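Local coordinates for protein RNA-directed RNA polymerase (Infectious pancreatic necrosis virus, PDB 3ZED) that is an RNA-dependent RNA polymerase that probably replicates the viral genome, and that probably occurs both free and covalently attached to the genomic RNA, at residues G539-L547 with L675-N684. Sequence-based numbering, arbitrary orientation.
Sequences GYLADGSDL and LTNQTLVDIN
The ring of Tyr-540 lies between Leu-680 and its own loop: methyl CD1 of Leu-680 stands 3.9 Å from the ring centroid, 26° off the normal, a CH-pi contact, while the backbone of Asp-546 and Leu-547 covers the opposite face. OD1 and the backbone N of Asn-677 lie at the ring edge, as does a water, and the side-chain amide is nearly coplanar with the ring (15°). With CG anti to the backbone N, the Asn-677 side chain runs past Tyr-540 in the opposite direction, and its OD1 accepts Leu-541 N at 2.8 Å, the donor tilted from the carbonyl plane. ND2 donates to Gln-570 OE1, so both ends of the amide are held and its rotation is fixed. Asp-546 OD1 accepts Asn-677 N at 2.7 Å (161° at the hydrogen), from above the carboxylate plane. Since Thr-676 is the N-cap, this acid meets the first turn of helix 677-683, whose positive end probably stabilises its charge. Leu-541 CD2 packs on Val-681 CG2 at 3.7 Å. The water joins Tyr-540 OH to Leu-675 O, and Glu-628 also bonds that hydroxyl. Within the thumb domain, the contact fastens loop to helix beside strand 573-578 (Leu-541 and Asn-684 on Val-575) and helix 604-621 (Leu-675 on Leu-618).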
loop_
_atom_site.group_PDB
_atom_site.type_symbol
_atom_site.label_atom_id
_atom_site.label_comp_id
_atom_site.label_asym_id
_atom_site.label_seq_id
_atom_site.Cartn_x
_atom_site.Cartn_y
_atom_site.Cartn_z
ATOM N N GLY B 539 -22.241 -25.714 -17.419
ATOM C CA GLY B 539 -20.845 -25.344 -17.278
ATOM C C GLY B 539 -20.303 -25.233 -15.879
ATOM O O GLY B 539 -20.872 -25.770 -14.928
ATOM N N TYR B 540 -19.150 -24.574 -15.795
ATOM C CA TYR B 540 -18.345 -24.349 -14.602
ATOM C C TYR B 540 -19.180 -23.806 -13.454
ATOM O O TYR B 540 -19.923 -22.817 -13.622
ATOM C CB TYR B 540 -17.230 -23.328 -14.903
ATOM C CG TYR B 540 -16.064 -23.779 -15.758
ATOM C CD1 TYR B 540 -15.292 -24.882 -15.399
ATOM C CD2 TYR B 540 -15.615 -22.997 -16.822
ATOM C CE1 TYR B 540 -14.142 -25.230 -16.117
ATOM C CE2 TYR B 540 -14.464 -23.327 -17.538
ATOM C CZ TYR B 540 -13.728 -24.441 -17.179
ATOM O OH TYR B 540 -12.617 -24.761 -17.911
ATOM N N LEU B 541 -19.073 -24.473 -12.298
ATOM C CA LEU B 541 -19.714 -24.100 -11.034
ATOM C C LEU B 541 -21.240 -24.052 -11.165
ATOM O O LEU B 541 -21.902 -23.417 -10.345
ATOM C CB LEU B 541 -19.145 -22.734 -10.512
ATOM C CG LEU B 541 -17.626 -22.706 -10.220
ATOM C CD1 LEU B 541 -17.156 -21.338 -9.804
ATOM C CD2 LEU B 541 -17.237 -23.739 -9.136
ATOM N N ALA B 542 -21.786 -24.741 -12.190
ATOM C CA ALA B 542 -23.215 -24.788 -12.516
ATOM C C ALA B 542 -23.609 -26.228 -12.498
ATOM O O ALA B 542 -23.969 -26.719 -11.436
ATOM C CB ALA B 542 -23.476 -24.133 -13.883
ATOM N N ASP B 543 -23.405 -26.960 -13.595
ATOM C CA ASP B 543 -23.640 -28.395 -13.531
ATOM C C ASP B 543 -22.300 -29.093 -13.307
ATOM O O ASP B 543 -22.281 -30.294 -13.162
ATOM C CB ASP B 543 -24.418 -28.960 -14.740
ATOM C CG ASP B 543 -23.738 -28.983 -16.106
ATOM O OD1 ASP B 543 -22.662 -28.349 -16.255
ATOM O OD2 ASP B 543 -24.306 -29.612 -17.045
ATOM N N GLY B 544 -21.198 -28.346 -13.284
ATOM C CA GLY B 544 -19.887 -28.932 -13.020
ATOM C C GLY B 544 -19.087 -29.464 -14.194
ATOM O O GLY B 544 -18.071 -30.138 -13.979
ATOM N N SER B 545 -19.535 -29.200 -15.441
ATOM C CA SER B 545 -18.778 -29.600 -16.623
ATOM C C SER B 545 -17.630 -28.579 -16.808
ATOM O O SER B 545 -17.723 -27.475 -16.290
ATOM C CB SER B 545 -19.681 -29.697 -17.854
ATOM O OG SER B 545 -20.260 -28.452 -18.193
ATOM N N ASP B 546 -16.535 -28.963 -17.492
ATOM C CA ASP B 546 -15.352 -28.122 -17.702
ATOM C C ASP B 546 -15.528 -27.159 -18.878
ATOM O O ASP B 546 -14.637 -27.027 -19.723
ATOM C CB ASP B 546 -14.105 -28.995 -17.909
ATOM C CG ASP B 546 -13.719 -29.808 -16.696
ATOM O OD1 ASP B 546 -14.048 -29.391 -15.575
ATOM O OD2 ASP B 546 -13.078 -30.867 -16.872
ATOM N N LEU B 547 -16.652 -26.439 -18.893
ATOM C CA LEU B 547 -16.991 -25.547 -19.991
ATOM C C LEU B 547 -17.556 -24.253 -19.493
ATOM O O LEU B 547 -18.264 -24.251 -18.481
ATOM C CB LEU B 547 -18.020 -26.226 -20.938
ATOM C CG LEU B 547 -17.508 -27.420 -21.747
ATOM C CD1 LEU B 547 -18.625 -28.338 -22.158
ATOM C CD2 LEU B 547 -16.622 -26.975 -22.903
ATOM N N LEU B 675 -6.374 -26.429 -15.817
ATOM C CA LEU B 675 -7.536 -25.942 -15.072
ATOM C C LEU B 675 -8.794 -26.778 -15.417
ATOM O O LEU B 675 -9.065 -27.034 -16.597
ATOM C CB LEU B 675 -7.760 -24.463 -15.457
ATOM C CG LEU B 675 -8.718 -23.628 -14.621
ATOM C CD1 LEU B 675 -8.368 -22.172 -14.754
ATOM C CD2 LEU B 675 -10.171 -23.818 -15.058
ATOM N N THR B 676 -9.539 -27.196 -14.395
ATOM C CA THR B 676 -10.802 -27.941 -14.540
ATOM C C THR B 676 -11.826 -27.302 -13.607
ATOM O O THR B 676 -11.475 -26.391 -12.842
ATOM C CB THR B 676 -10.637 -29.446 -14.227
ATOM O OG1 THR B 676 -10.237 -29.614 -12.868
ATOM C CG2 THR B 676 -9.696 -30.180 -15.188
ATOM N N ASN B 677 -13.068 -27.807 -13.613
ATOM C CA ASN B 677 -14.080 -27.303 -12.692
ATOM C C ASN B 677 -13.640 -27.494 -11.209
ATOM O O ASN B 677 -13.974 -26.654 -10.386
ATOM C CB ASN B 677 -15.435 -27.971 -12.939
ATOM C CG ASN B 677 -16.526 -27.322 -12.150
ATOM O OD1 ASN B 677 -16.845 -26.159 -12.351
ATOM N ND2 ASN B 677 -17.015 -28.015 -11.148
ATOM N N GLN B 678 -12.892 -28.578 -10.876
ATOM C CA GLN B 678 -12.426 -28.819 -9.490
ATOM C C GLN B 678 -11.494 -27.693 -8.992
ATOM O O GLN B 678 -11.539 -27.352 -7.806
ATOM C CB GLN B 678 -11.741 -30.188 -9.336
ATOM C CG GLN B 678 -11.508 -30.611 -7.864
ATOM C CD GLN B 678 -12.783 -30.689 -7.048
ATOM O OE1 GLN B 678 -13.750 -31.391 -7.397
ATOM N NE2 GLN B 678 -12.825 -29.953 -5.944
ATOM N N THR B 679 -10.685 -27.092 -9.895
ATOM C CA THR B 679 -9.812 -25.962 -9.559
ATOM C C THR B 679 -10.655 -24.771 -9.072
ATOM O O THR B 679 -10.278 -24.080 -8.121
ATOM C CB THR B 679 -8.963 -25.515 -10.782
ATOM O OG1 THR B 679 -8.418 -26.638 -11.461
ATOM C CG2 THR B 679 -7.868 -24.545 -10.404
ATOM N N LEU B 680 -11.786 -24.536 -9.759
ATOM C CA LEU B 680 -12.695 -23.431 -9.460
ATOM C C LEU B 680 -13.452 -23.684 -8.169
ATOM O O LEU B 680 -13.669 -22.735 -7.411
ATOM C CB LEU B 680 -13.651 -23.201 -10.638
ATOM C CG LEU B 680 -12.977 -22.742 -11.944
ATOM C CD1 LEU B 680 -13.986 -22.593 -13.032
ATOM C CD2 LEU B 680 -12.174 -21.456 -11.743
ATOM N N VAL B 681 -13.803 -24.958 -7.893
ATOM C CA VAL B 681 -14.464 -25.365 -6.653
ATOM C C VAL B 681 -13.468 -25.126 -5.488
ATOM O O VAL B 681 -13.851 -24.502 -4.510
ATOM C CB VAL B 681 -14.984 -26.844 -6.701
ATOM C CG1 VAL B 681 -15.405 -27.354 -5.319
ATOM C CG2 VAL B 681 -16.131 -26.996 -7.693
ATOM N N ASP B 682 -12.197 -25.576 -5.635
ATOM C CA ASP B 682 -11.147 -25.458 -4.600
ATOM C C ASP B 682 -10.821 -24.004 -4.223
ATOM O O ASP B 682 -10.704 -23.716 -3.036
ATOM C CB ASP B 682 -9.840 -26.158 -5.018
ATOM C CG ASP B 682 -9.919 -27.673 -5.206
ATOM O OD1 ASP B 682 -10.956 -28.279 -4.812
ATOM O OD2 ASP B 682 -8.968 -28.245 -5.780
ATOM N N ILE B 683 -10.692 -23.096 -5.209
ATOM C CA ILE B 683 -10.345 -21.711 -4.905
ATOM C C ILE B 683 -11.511 -20.990 -4.183
ATOM O O ILE B 683 -11.299 -19.948 -3.573
ATOM C CB ILE B 683 -9.865 -20.928 -6.163
ATOM C CG1 ILE B 683 -10.971 -20.750 -7.226
ATOM C CG2 ILE B 683 -8.610 -21.566 -6.742
ATOM C CD1 ILE B 683 -10.667 -19.760 -8.342
ATOM N N ASN B 684 -12.725 -21.572 -4.231
ATOM C CA ASN B 684 -13.911 -20.980 -3.631
ATOM C C ASN B 684 -14.391 -21.728 -2.411
ATOM O O ASN B 684 -15.384 -21.320 -1.803
ATOM C CB ASN B 684 -15.023 -20.902 -4.669
ATOM C CG ASN B 684 -14.812 -19.767 -5.608
ATOM O OD1 ASN B 684 -14.666 -18.610 -5.185
ATOM N ND2 ASN B 684 -14.783 -20.059 -6.891
HETATM O O HOH W 1 -11.123 -26.898 -18.093
#